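Local coordinates for multicopper oxidase (Pseudomonas thermotolerans, PDB 6VOW), which probably oxidises phenolic or lignin-related substrates in the manner of a laccase, passing their electrons through bound copper ions to dioxygen, which is reduced to water, at residues L42-V47 with W60-Q65; F83-D88 with L113-G118; L87-T92 with H138-S143; L102-V107 with D122-T127. All blocks are in the same frame, centred on the assembly; numbering follows the deposited sequence.

Contact 1. Residues L42-V47 with W60-Q65; sequences LIAAPV and WGYGGQ
Two side-chain torsions bring L42 and Y62 together: CG of L42 stands anti to its own backbone N (chi1 -169°), while CG of Y62 stands anti to its carbonyl carbon and beside its N (chi1 -58°). The leucine fork then meets the root of the tyrosine obliquely. L42 CD1 lies 3.8 Å from Y62 CB, and L42 CD2 lies 3.9 Å from Y62 CD1, so one branch meets the methylene and the other the start of the ring. Further along the same ring, A44 CB is 4.0 Å from Y62 CD1 and about as near CE1. The backbones pair as an antiparallel beta hairpin made by strands 37-49 and 57-62. A45 and G61 form a hydrogen-bonded pair: A45 N donates to G61 O, and G61 N returns the bond to A45 O at 2.8 Å. G63 N adds a third bond, to I43 O, just where the second strand gives way to a loop. A44, P46, W60 and Y62 send their side chains to one face of this sheet. From there Y62 reaches F83 and the ring of Y135, which belongs to the facing sheet of the cupredoxin-like sandwich, while W60 makes a cation-pi contact with R147. V47 lies against the glycines instead: its CG2 is 3.7 Å from G61 CA and its CG1 is 3.6 Å from G64 O. The fit is close enough that a beta carbon on G61 would fall 2.6 Å from V47 CG2.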
loop_
_atom_site.group_PDB
_atom_site.type_symbol
_atom_site.label_atom_id
_atom_site.label_comp_id
_atom_site.label_asym_id
_atom_site.label_seq_id
_atom_site.Cartn_x
_atom_site.Cartn_y
_atom_site.Cartn_z
ATOM N N LEU A 42 18.904 -0.848 -5.869
ATOM C CA LEU A 42 17.987 0.229 -5.505
ATOM C C LEU A 42 18.678 1.145 -4.513
ATOM O O LEU A 42 19.051 0.707 -3.426
ATOM C CB LEU A 42 16.701 -0.282 -4.890
ATOM C CG LEU A 42 15.610 0.797 -4.743
ATOM C CD1 LEU A 42 15.306 1.471 -6.076
ATOM C CD2 LEU A 42 14.326 0.265 -4.179
ATOM N N ILE A 43 18.815 2.425 -4.867
ATOM C CA ILE A 43 19.487 3.443 -4.014
ATOM C C ILE A 43 18.462 4.509 -3.485
ATOM O O ILE A 43 17.799 5.171 -4.274
ATOM C CB ILE A 43 20.550 4.142 -4.873
ATOM C CG1 ILE A 43 21.656 3.180 -5.307
ATOM C CG2 ILE A 43 21.162 5.286 -4.157
ATOM C CD1 ILE A 43 22.538 3.752 -6.400
ATOM N N ALA A 44 18.378 4.661 -2.160
ATOM C CA ALA A 44 17.718 5.765 -1.475
ATOM C C ALA A 44 18.704 6.958 -1.340
ATOM O O ALA A 44 19.820 6.857 -0.829
ATOM C CB ALA A 44 17.297 5.296 -0.114
ATOM N N ALA A 45 18.284 8.108 -1.783
ATOM C CA ALA A 45 19.152 9.262 -1.824
ATOM C C ALA A 45 18.309 10.508 -1.962
ATOM O O ALA A 45 17.166 10.399 -2.415
ATOM C CB ALA A 45 20.083 9.193 -3.014
ATOM N N PRO A 46 18.901 11.697 -1.606
ATOM C CA PRO A 46 18.208 12.945 -1.773
ATOM C C PRO A 46 17.843 13.177 -3.202
ATOM O O PRO A 46 18.663 12.973 -4.053
ATOM C CB PRO A 46 19.240 13.996 -1.290
ATOM C CG PRO A 46 20.208 13.263 -0.381
ATOM C CD PRO A 46 20.238 11.887 -0.953
ATOM N N VAL A 47 16.606 13.565 -3.446
ATOM C CA VAL A 47 16.142 14.037 -4.771
ATOM C C VAL A 47 15.518 15.448 -4.632
ATOM O O VAL A 47 14.588 15.593 -3.929
ATOM C CB VAL A 47 15.034 13.139 -5.418
ATOM C CG1 VAL A 47 14.797 13.593 -6.869
ATOM C CG2 VAL A 47 15.379 11.697 -5.401
ATOM N N TRP A 60 13.474 12.940 -0.744
ATOM C CA TRP A 60 14.317 11.725 -0.594
ATOM C C TRP A 60 13.633 10.659 -1.414
ATOM O O TRP A 60 12.401 10.473 -1.317
ATOM C CB TRP A 60 14.323 11.218 0.881
ATOM C CG TRP A 60 15.089 12.054 1.752
ATOM C CD1 TRP A 60 15.739 13.176 1.424
ATOM C CD2 TRP A 60 15.342 11.845 3.141
ATOM N NE1 TRP A 60 16.366 13.691 2.516
ATOM C CE2 TRP A 60 16.136 12.858 3.570
ATOM C CE3 TRP A 60 14.980 10.866 4.042
ATOM C CZ2 TRP A 60 16.604 12.951 4.872
ATOM C CZ3 TRP A 60 15.442 10.990 5.384
ATOM C CH2 TRP A 60 16.212 12.002 5.764
ATOM N N GLY A 61 14.414 9.979 -2.243
ATOM C CA GLY A 61 13.823 9.081 -3.276
ATOM C C GLY A 61 14.621 7.824 -3.520
ATOM O O GLY A 61 15.828 7.824 -3.274
ATOM N N TYR A 62 13.908 6.778 -3.971
ATOM C CA TYR A 62 14.508 5.603 -4.509
ATOM C C TYR A 62 14.693 5.751 -6.022
ATOM O O TYR A 62 13.726 5.942 -6.762
ATOM C CB TYR A 62 13.640 4.399 -4.278
ATOM C CG TYR A 62 13.306 4.087 -2.877
ATOM C CD1 TYR A 62 14.251 3.561 -2.011
ATOM C CD2 TYR A 62 12.013 4.302 -2.403
ATOM C CE1 TYR A 62 13.909 3.229 -0.730
ATOM C CE2 TYR A 62 11.658 3.952 -1.094
ATOM C CZ TYR A 62 12.624 3.429 -0.309
ATOM O OH TYR A 62 12.351 3.130 0.929
ATOM N N GLY A 63 15.954 5.671 -6.446
ATOM C CA GLY A 63 16.327 5.535 -7.846
ATOM C C GLY A 63 16.168 6.823 -8.526
ATOM O O GLY A 63 15.829 6.862 -9.656
ATOM N N GLY A 64 16.355 7.908 -7.829
ATOM C CA GLY A 64 16.438 9.190 -8.482
ATOM C C GLY A 64 15.082 9.845 -8.603
ATOM O O GLY A 64 15.010 10.865 -9.227
ATOM N N GLN A 65 14.005 9.252 -8.055
ATOM C CA GLN A 65 12.710 9.842 -8.149
ATOM C C GLN A 65 11.907 9.570 -6.892
ATOM O O GLN A 65 12.201 8.663 -6.170
ATOM C CB GLN A 65 11.924 9.228 -9.318
ATOM C CG GLN A 65 11.655 7.714 -9.165
ATOM C CD GLN A 65 11.017 7.128 -10.405
ATOM O OE1 GLN A 65 9.837 6.639 -10.412
ATOM N NE2 GLN A 65 11.777 7.218 -11.512
#

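Contact 2. Residues F83-D88 with L113-G118; sequences FINKLD and LPVQPG
N85 meets V115 with both halves of its side chain. Its CB lies 3.6 Å from V115 CG1, and CG, anti to the backbone N (chi1 -178°), carries the amide toward V115 O. There ND2 donates to V115 O at 2.7 Å, from above the carbonyl plane and with a bent N-H...O angle of 134°. ND2 also bonds to E89 O, and OD1 accepts from L87 N at 3.0 Å, forming an Asx turn; three bonds thus fix the rotation of the buried amide. An alanine here would probably leave V115 O and E89 O without this donor and L87 N without its acceptor, freeing the turn to shift. F83 comes at V115 from another direction, CE2 lying 4.1 Å from V115 CB with the two side chains oblique to each other. P117 rests on the turn itself, its CB 3.3 Å from L87 O and its CG 3.7 Å from D88 C. G118 N donates to N85 O at 2.6 Å. The contact lies at the end of strand 78-85, which has strand 37-49 on one flank and strand 120-126 on the other, and 113-118 is the loop leading into 120-126.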
loop_
_atom_site.group_PDB
_atom_site.type_symbol
_atom_site.label_atom_id
_atom_site.label_comp_id
_atom_site.label_asym_id
_atom_site.label_seq_id
_atom_site.Cartn_x
_atom_site.Cartn_y
_atom_site.Cartn_z
ATOM N N PHE A 83 19.798 -3.158 -1.908
ATOM C CA PHE A 83 19.443 -1.896 -1.422
ATOM C C PHE A 83 20.635 -1.150 -0.775
ATOM O O PHE A 83 21.298 -1.618 0.094
ATOM C CB PHE A 83 18.283 -1.939 -0.466
ATOM C CG PHE A 83 18.106 -0.641 0.221
ATOM C CD1 PHE A 83 17.811 0.514 -0.526
ATOM C CD2 PHE A 83 18.228 -0.539 1.562
ATOM C CE1 PHE A 83 17.616 1.751 0.124
ATOM C CE2 PHE A 83 18.052 0.707 2.226
ATOM C CZ PHE A 83 17.747 1.820 1.505
ATOM N N ILE A 84 20.870 0.031 -1.269
ATOM C CA ILE A 84 22.000 0.826 -0.839
ATOM C C ILE A 84 21.477 2.110 -0.266
ATOM O O ILE A 84 20.816 2.866 -0.973
ATOM C CB ILE A 84 22.922 1.180 -2.004
ATOM C CG1 ILE A 84 23.410 -0.118 -2.705
ATOM C CG2 ILE A 84 24.152 1.905 -1.470
ATOM C CD1 ILE A 84 24.199 0.109 -4.000
ATOM N N ASN A 85 21.833 2.380 0.985
ATOM C CA ASN A 85 21.359 3.581 1.691
ATOM C C ASN A 85 22.325 4.766 1.445
ATOM O O ASN A 85 23.421 4.805 1.993
ATOM C CB ASN A 85 21.253 3.270 3.162
ATOM C CG ASN A 85 20.715 4.427 3.963
ATOM O OD1 ASN A 85 20.256 5.394 3.428
ATOM N ND2 ASN A 85 20.736 4.299 5.222
ATOM N N LYS A 86 21.953 5.698 0.577
ATOM C CA LYS A 86 22.719 6.961 0.439
ATOM C C LYS A 86 22.018 8.202 1.030
ATOM O O LYS A 86 22.161 9.358 0.557
ATOM C CB LYS A 86 23.071 7.181 -0.995
ATOM C CG LYS A 86 23.984 6.109 -1.580
ATOM C CD LYS A 86 24.545 6.632 -2.913
ATOM C CE LYS A 86 25.771 5.896 -3.440
ATOM N NZ LYS A 86 25.926 6.109 -4.909
ATOM N N LEU A 87 21.242 7.939 2.071
ATOM C CA LEU A 87 20.676 8.983 2.892
ATOM C C LEU A 87 21.638 9.235 4.005
ATOM O O LEU A 87 22.694 8.608 4.146
ATOM C CB LEU A 87 19.279 8.597 3.438
ATOM C CG LEU A 87 18.267 8.336 2.382
ATOM C CD1 LEU A 87 17.067 7.694 3.005
ATOM C CD2 LEU A 87 17.871 9.595 1.613
ATOM N N ASP A 88 21.259 10.196 4.806
ATOM C CA ASP A 88 22.103 10.606 5.882
ATOM C C ASP A 88 21.642 10.013 7.174
ATOM O O ASP A 88 22.158 10.388 8.157
ATOM C CB ASP A 88 22.334 12.109 5.905
ATOM C CG ASP A 88 21.074 12.938 6.178
ATOM O OD1 ASP A 88 20.046 12.443 6.787
ATOM O OD2 ASP A 88 21.146 14.138 5.763
ATOM N N LEU A 113 18.888 -5.181 11.159
ATOM C CA LEU A 113 19.403 -3.941 11.632
ATOM C C LEU A 113 19.137 -2.900 10.600
ATOM O O LEU A 113 19.253 -3.224 9.393
ATOM C CB LEU A 113 20.921 -4.075 11.839
ATOM C CG LEU A 113 21.180 -5.098 12.935
ATOM C CD1 LEU A 113 22.635 -5.504 12.866
ATOM C CD2 LEU A 113 20.795 -4.527 14.298
ATOM N N PRO A 114 18.788 -1.655 11.015
ATOM C CA PRO A 114 18.678 -0.568 10.053
ATOM C C PRO A 114 19.859 -0.557 9.132
ATOM O O PRO A 114 20.956 -0.877 9.546
ATOM C CB PRO A 114 18.755 0.685 10.924
ATOM C CG PRO A 114 18.178 0.249 12.246
ATOM C CD PRO A 114 18.466 -1.209 12.392
ATOM N N VAL A 115 19.668 -0.177 7.901
ATOM C CA VAL A 115 20.745 -0.097 7.009
ATOM C C VAL A 115 21.271 1.294 7.220
ATOM O O VAL A 115 20.553 2.249 7.001
ATOM C CB VAL A 115 20.245 -0.222 5.558
ATOM C CG1 VAL A 115 21.443 0.004 4.611
ATOM C CG2 VAL A 115 19.521 -1.579 5.366
ATOM N N GLN A 116 22.550 1.399 7.586
ATOM C CA GLN A 116 23.220 2.609 7.868
ATOM C C GLN A 116 23.552 3.338 6.618
ATOM O O GLN A 116 23.681 2.719 5.576
ATOM C CB GLN A 116 24.519 2.334 8.650
ATOM C CG GLN A 116 24.298 1.664 10.017
ATOM C CD GLN A 116 23.478 2.557 10.931
ATOM O OE1 GLN A 116 23.767 3.744 11.026
ATOM N NE2 GLN A 116 22.414 2.003 11.593
ATOM N N PRO A 117 23.740 4.663 6.710
ATOM C CA PRO A 117 24.199 5.433 5.606
ATOM C C PRO A 117 25.421 4.841 4.968
ATOM O O PRO A 117 26.282 4.412 5.665
ATOM C CB PRO A 117 24.535 6.773 6.259
ATOM C CG PRO A 117 23.522 6.888 7.336
ATOM C CD PRO A 117 23.548 5.530 7.899
ATOM N N GLY A 118 25.452 4.758 3.644
ATOM C CA GLY A 118 26.594 4.212 2.888
ATOM C C GLY A 118 26.738 2.719 2.806
ATOM O O GLY A 118 27.634 2.243 2.077
#

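Contact 3. Residues L87-T92 with H138-S143; sequences LDEPTT and HESSAS. With C2O (Cu-O-Cu linkage), chain B.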
loop_
_atom_site.group_PDB
_atom_site.type_symbol
_atom_site.label_atom_id
_atom_site.label_comp_id
_atom_site.label_asym_id
_atom_site.label_seq_id
_atom_site.Cartn_x
_atom_site.Cartn_y
_atom_site.Cartn_z
ATOM N N LEU A 87 21.242 7.939 2.071
ATOM C CA LEU A 87 20.676 8.983 2.892
ATOM C C LEU A 87 21.638 9.235 4.005
ATOM O O LEU A 87 22.694 8.608 4.146
ATOM C CB LEU A 87 19.279 8.597 3.438
ATOM C CG LEU A 87 18.267 8.336 2.382
ATOM C CD1 LEU A 87 17.067 7.694 3.005
ATOM C CD2 LEU A 87 17.871 9.595 1.613
ATOM N N ASP A 88 21.259 10.196 4.806
ATOM C CA ASP A 88 22.103 10.606 5.882
ATOM C C ASP A 88 21.642 10.013 7.174
ATOM O O ASP A 88 22.158 10.388 8.157
ATOM C CB ASP A 88 22.334 12.109 5.905
ATOM C CG ASP A 88 21.074 12.938 6.178
ATOM O OD1 ASP A 88 20.046 12.443 6.787
ATOM O OD2 ASP A 88 21.146 14.138 5.763
ATOM N N GLU A 89 20.721 9.046 7.118
ATOM C CA GLU A 89 20.283 8.314 8.282
ATOM C C GLU A 89 19.806 6.874 7.959
ATOM O O GLU A 89 19.556 6.563 6.839
ATOM C CB GLU A 89 19.133 9.050 8.960
ATOM C CG GLU A 89 17.835 9.000 8.186
ATOM C CD GLU A 89 16.803 9.952 8.765
ATOM O OE1 GLU A 89 17.155 11.014 9.262
ATOM O OE2 GLU A 89 15.651 9.660 8.747
ATOM N N PRO A 90 19.651 6.052 9.006
ATOM C CA PRO A 90 19.307 4.669 8.755
ATOM C C PRO A 90 17.949 4.473 8.066
ATOM O O PRO A 90 17.072 5.286 8.193
ATOM C CB PRO A 90 19.298 4.056 10.164
ATOM C CG PRO A 90 20.079 4.990 11.041
ATOM C CD PRO A 90 19.919 6.320 10.461
ATOM N N THR A 91 17.788 3.399 7.319
ATOM C CA THR A 91 16.507 3.115 6.675
ATOM C C THR A 91 16.458 1.609 6.450
ATOM O O THR A 91 17.433 0.910 6.649
ATOM C CB THR A 91 16.312 4.037 5.433
ATOM O OG1 THR A 91 15.002 3.931 4.867
ATOM C CG2 THR A 91 17.355 3.792 4.425
ATOM N N THR A 92 15.289 1.110 6.167
ATOM C CA THR A 92 15.126 -0.235 5.720
ATOM C C THR A 92 14.165 -0.090 4.510
ATOM O O THR A 92 13.744 1.028 4.156
ATOM C CB THR A 92 14.399 -1.099 6.744
ATOM O OG1 THR A 92 13.074 -0.568 6.926
ATOM C CG2 THR A 92 15.184 -1.249 8.094
ATOM N N HIS A 138 10.587 1.343 6.954
ATOM C CA HIS A 138 9.910 1.116 8.203
ATOM C C HIS A 138 10.706 1.673 9.389
ATOM O O HIS A 138 10.699 1.112 10.449
ATOM C CB HIS A 138 9.679 -0.347 8.361
ATOM C CG HIS A 138 8.335 -0.633 8.850
ATOM N ND1 HIS A 138 8.005 -0.474 10.173
ATOM C CD2 HIS A 138 7.198 -0.922 8.192
ATOM C CE1 HIS A 138 6.725 -0.736 10.331
ATOM N NE2 HIS A 138 6.228 -1.030 9.151
ATOM N N GLU A 139 11.366 2.796 9.146
ATOM C CA GLU A 139 12.256 3.443 10.067
ATOM C C GLU A 139 12.022 4.900 9.797
ATOM O O GLU A 139 12.028 5.277 8.639
ATOM C CB GLU A 139 13.732 3.090 9.781
ATOM C CG GLU A 139 14.759 3.816 10.683
ATOM C CD GLU A 139 15.368 2.997 11.839
ATOM O OE1 GLU A 139 16.552 3.243 12.206
ATOM O OE2 GLU A 139 14.677 2.140 12.414
ATOM N N SER A 140 11.826 5.722 10.830
ATOM C CA SER A 140 11.612 7.173 10.641
ATOM C C SER A 140 10.524 7.401 9.598
ATOM O O SER A 140 10.675 8.175 8.682
ATOM C CB SER A 140 12.928 7.873 10.179
ATOM O OG SER A 140 14.040 7.560 11.010
ATOM N N SER A 141 9.421 6.716 9.773
ATOM C CA SER A 141 8.529 6.427 8.707
ATOM C C SER A 141 7.843 7.664 8.203
ATOM O O SER A 141 7.929 7.967 7.023
ATOM C CB SER A 141 7.536 5.327 9.127
ATOM O OG SER A 141 8.187 4.117 9.594
ATOM N N ALA A 142 7.245 8.453 9.088
ATOM C CA ALA A 142 6.499 9.688 8.716
ATOM C C ALA A 142 7.359 10.611 7.899
ATOM O O ALA A 142 6.978 11.108 6.802
ATOM C CB ALA A 142 6.017 10.397 9.991
ATOM N N SER A 143 8.547 10.823 8.441
ATOM C CA SER A 143 9.541 11.642 7.778
ATOM C C SER A 143 10.053 11.043 6.419
ATOM O O SER A 143 10.097 11.718 5.354
ATOM C CB SER A 143 10.708 11.862 8.771
ATOM O OG SER A 143 11.661 12.663 8.115
HETATM CU CU2 C2O B . 3.269 -0.421 4.160
HETATM CU CU3 C2O B . 4.283 -1.778 8.435
HETATM O O1 C2O B . 3.620 -1.109 6.334
#
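T92 OG1 lies 3.7 Å from H138 CB, the methylene that carries the imidazole. The ring turns its other end to the copper cluster: NE2 binds CU3 of the Cu-O-Cu linkage at 2.2 Å, and the oxygen O1 lies at the ring edge, near its plane. The rings of H393 and H438, which bind a copper of the same linkage, meet it with their planes steeply inclined, and H94 and H138 stack edge-to-face. Two carboxylates are the other flat groups. CG of E139, anti to its backbone N, lies 3.7 Å from P90 O, and a bend at chi2 (102°) turns the carboxylate so that OE1 comes 3.5 Å from P90 CB. The extended chain of E89 brings OE2 to S140 OG at 3.5 Å, a weak hydrogen bond in which the serine donates. T92 OG1, set between its backbone N and carbonyl carbon (chi1 63°), accepts from H138 N at 3.1 Å and is also hydrogen-bonded to G106 O. T92 is therefore a second-shell residue holding the backbone of a copper ligand, although its own N is buried without a partner. H136 and H138 form one of four His-X-His pairs around the linkage, the arrangement of the trinuclear copper site of multicopper oxidases.

Contact 4. Residues L102-V107 with D122-T127; sequences LEMDGV and DYVFKT
M104 reaches the backbone of V124 through its sulfur, and this is the polar element of the contact: V124 N donates to M104 SD at 3.5 Å with an N-H...S angle of 150°, a weak hydrogen bond. The second torsion of the methionine bends the chain (chi2 -75°) and sets SD beside the strand. A sulfur-aromatic interaction accompanies it, for SD is 5.4 Å from the centroid of the Y123 ring and 63° off its normal, an oblique Met-aromatic approach. The remaining contacts are apolar or van der Waals. M104 CE touches V124 CG2 at 4.2 Å and lies 3.6 Å from D122 O, while CG is 3.5 Å from V124 O. Farther back, M104 CB is 4.4 Å from F125 CD1, and G106 CA is 4.3 Å from Y123 CE1. An alanine in place of M104 would probably leave V124 N without the sulfur acceptor and open a gap beside Y123 and V124. Y123 OH looks outside these segments, to Q112 and I93 N. Strand 120-126 is outermost in its sheet; Y123 and F125 make backbone bonds to strand 78-85. D105, next after M104 in the loop, bonds through OD2 to H393 ND1 and through O to H94 ND1. The chemistry thus implies a soft, mainly dispersive seat on the strand for a loop whose next residue makes firmer polar bonds to copper-binding histidines.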
loop_
_atom_site.group_PDB
_atom_site.type_symbol
_atom_site.label_atom_id
_atom_site.label_comp_id
_atom_site.label_asym_id
_atom_site.label_seq_id
_atom_site.Cartn_x
_atom_site.Cartn_y
_atom_site.Cartn_z
ATOM N N LEU A 102 10.540 -13.542 7.517
ATOM C CA LEU A 102 10.710 -12.413 8.459
ATOM C C LEU A 102 12.005 -11.664 8.231
ATOM O O LEU A 102 12.049 -10.422 8.315
ATOM C CB LEU A 102 10.779 -12.930 9.849
ATOM C CG LEU A 102 10.810 -11.790 10.919
ATOM C CD1 LEU A 102 9.536 -10.972 10.978
ATOM C CD2 LEU A 102 11.019 -12.452 12.248
ATOM N N GLU A 103 13.072 -12.392 7.950
ATOM C CA GLU A 103 14.393 -11.771 7.689
ATOM C C GLU A 103 14.365 -10.698 6.619
ATOM O O GLU A 103 15.268 -9.833 6.589
ATOM C CB GLU A 103 15.400 -12.833 7.276
ATOM C CG GLU A 103 15.591 -13.915 8.332
ATOM C CD GLU A 103 14.691 -15.154 8.167
ATOM O OE1 GLU A 103 13.424 -15.040 8.073
ATOM O OE2 GLU A 103 15.246 -16.266 8.176
ATOM N N MET A 104 13.368 -10.751 5.726
ATOM C CA MET A 104 13.295 -9.810 4.667
ATOM C C MET A 104 12.166 -8.850 4.943
ATOM O O MET A 104 11.835 -8.141 4.097
ATOM C CB MET A 104 13.114 -10.567 3.330
ATOM C CG MET A 104 14.246 -11.610 3.040
ATOM S SD MET A 104 15.676 -10.638 2.562
ATOM C CE MET A 104 17.074 -11.722 2.624
ATOM N N ASP A 105 11.610 -8.746 6.143
ATOM C CA ASP A 105 10.423 -7.864 6.266
ATOM C C ASP A 105 10.817 -6.396 6.392
ATOM O O ASP A 105 9.990 -5.549 6.191
ATOM C CB ASP A 105 9.520 -8.296 7.388
ATOM C CG ASP A 105 8.099 -7.657 7.330
ATOM O OD1 ASP A 105 7.511 -7.439 6.243
ATOM O OD2 ASP A 105 7.532 -7.404 8.421
ATOM N N GLY A 106 12.081 -6.084 6.639
ATOM C CA GLY A 106 12.506 -4.703 6.637
ATOM C C GLY A 106 12.083 -3.928 7.874
ATOM O O GLY A 106 12.131 -2.712 7.910
ATOM N N VAL A 107 11.712 -4.630 8.912
ATOM C CA VAL A 107 11.395 -3.962 10.140
ATOM C C VAL A 107 12.626 -3.861 11.083
ATOM O O VAL A 107 13.235 -4.880 11.442
ATOM C CB VAL A 107 10.255 -4.705 10.838
ATOM C CG1 VAL A 107 10.104 -4.136 12.234
ATOM C CG2 VAL A 107 8.981 -4.557 10.018
ATOM N N ASP A 122 20.702 -6.768 0.982
ATOM C CA ASP A 122 20.233 -7.527 -0.164
ATOM C C ASP A 122 18.929 -8.150 0.234
ATOM O O ASP A 122 18.921 -9.116 1.024
ATOM C CB ASP A 122 21.237 -8.575 -0.495
ATOM C CG ASP A 122 22.354 -8.083 -1.378
ATOM O OD1 ASP A 122 22.150 -7.218 -2.233
ATOM O OD2 ASP A 122 23.457 -8.626 -1.268
ATOM N N TYR A 123 17.832 -7.607 -0.324
ATOM C CA TYR A 123 16.501 -8.202 -0.102
ATOM C C TYR A 123 16.323 -9.196 -1.208
ATOM O O TYR A 123 16.296 -8.808 -2.343
ATOM C CB TYR A 123 15.332 -7.182 -0.080
ATOM C CG TYR A 123 15.462 -6.162 1.057
ATOM C CD1 TYR A 123 14.939 -6.408 2.294
ATOM C CD2 TYR A 123 16.084 -4.946 0.850
ATOM C CE1 TYR A 123 15.058 -5.498 3.331
ATOM C CE2 TYR A 123 16.212 -4.014 1.867
ATOM C CZ TYR A 123 15.708 -4.299 3.101
ATOM O OH TYR A 123 15.891 -3.390 4.067
ATOM N N VAL A 124 16.225 -10.475 -0.868
ATOM C CA VAL A 124 15.902 -11.565 -1.797
ATOM C C VAL A 124 14.708 -12.332 -1.304
ATOM O O VAL A 124 14.737 -12.874 -0.169
ATOM C CB VAL A 124 16.993 -12.705 -1.892
ATOM C CG1 VAL A 124 17.100 -13.190 -3.323
ATOM C CG2 VAL A 124 18.333 -12.303 -1.351
ATOM N N PHE A 125 13.677 -12.452 -2.128
ATOM C CA PHE A 125 12.541 -13.295 -1.704
ATOM C C PHE A 125 11.773 -13.645 -2.957
ATOM O O PHE A 125 11.951 -13.011 -4.026
ATOM C CB PHE A 125 11.645 -12.556 -0.718
ATOM C CG PHE A 125 11.285 -11.162 -1.189
ATOM C CD1 PHE A 125 12.112 -10.068 -0.919
ATOM C CD2 PHE A 125 10.116 -10.912 -1.958
ATOM C CE1 PHE A 125 11.761 -8.784 -1.358
ATOM C CE2 PHE A 125 9.788 -9.609 -2.360
ATOM C CZ PHE A 125 10.610 -8.565 -2.041
ATOM N N LYS A 126 11.031 -14.724 -2.868
ATOM C CA LYS A 126 10.171 -15.129 -3.962
ATOM C C LYS A 126 8.877 -14.341 -3.762
ATOM O O LYS A 126 8.396 -14.160 -2.628
ATOM C CB LYS A 126 9.882 -16.663 -3.928
ATOM C CG LYS A 126 11.069 -17.603 -4.027
ATOM C CD LYS A 126 10.633 -19.083 -3.969
ATOM C CE LYS A 126 10.079 -19.573 -5.297
ATOM N NZ LYS A 126 11.093 -19.455 -6.388
ATOM N N THR A 127 8.343 -13.875 -4.895
ATOM C CA THR A 127 7.058 -13.258 -5.022
ATOM C C THR A 127 6.064 -14.262 -5.575
ATOM O O THR A 127 6.016 -14.470 -6.787
ATOM C CB THR A 127 7.205 -12.052 -5.954
ATOM O OG1 THR A 127 7.718 -12.486 -7.224
ATOM C CG2 THR A 127 8.189 -11.035 -5.392
#

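Overall arrangement
From the N terminus, contact 1 comes first and closes the hairpin of strands 37-49 and 57-62. Contact 2 opens later, on strand 78-85, which neighbours strand 37-49, and returns to its partner across 24 intervening residues. Contact 3 starts from the same stretch, sharing L87 and D88, but closes a wider loop at 138-143. Contact 4 begins within the loop of contact 2 and ends beyond it, so those two cross, whereas all of contact 4 falls within the span of contact 3. Contacts 1, 2 and 4 reach one four-stranded sheet; contact 3, about 9 Å from contact 2 between centres, extends the network to the copper cluster.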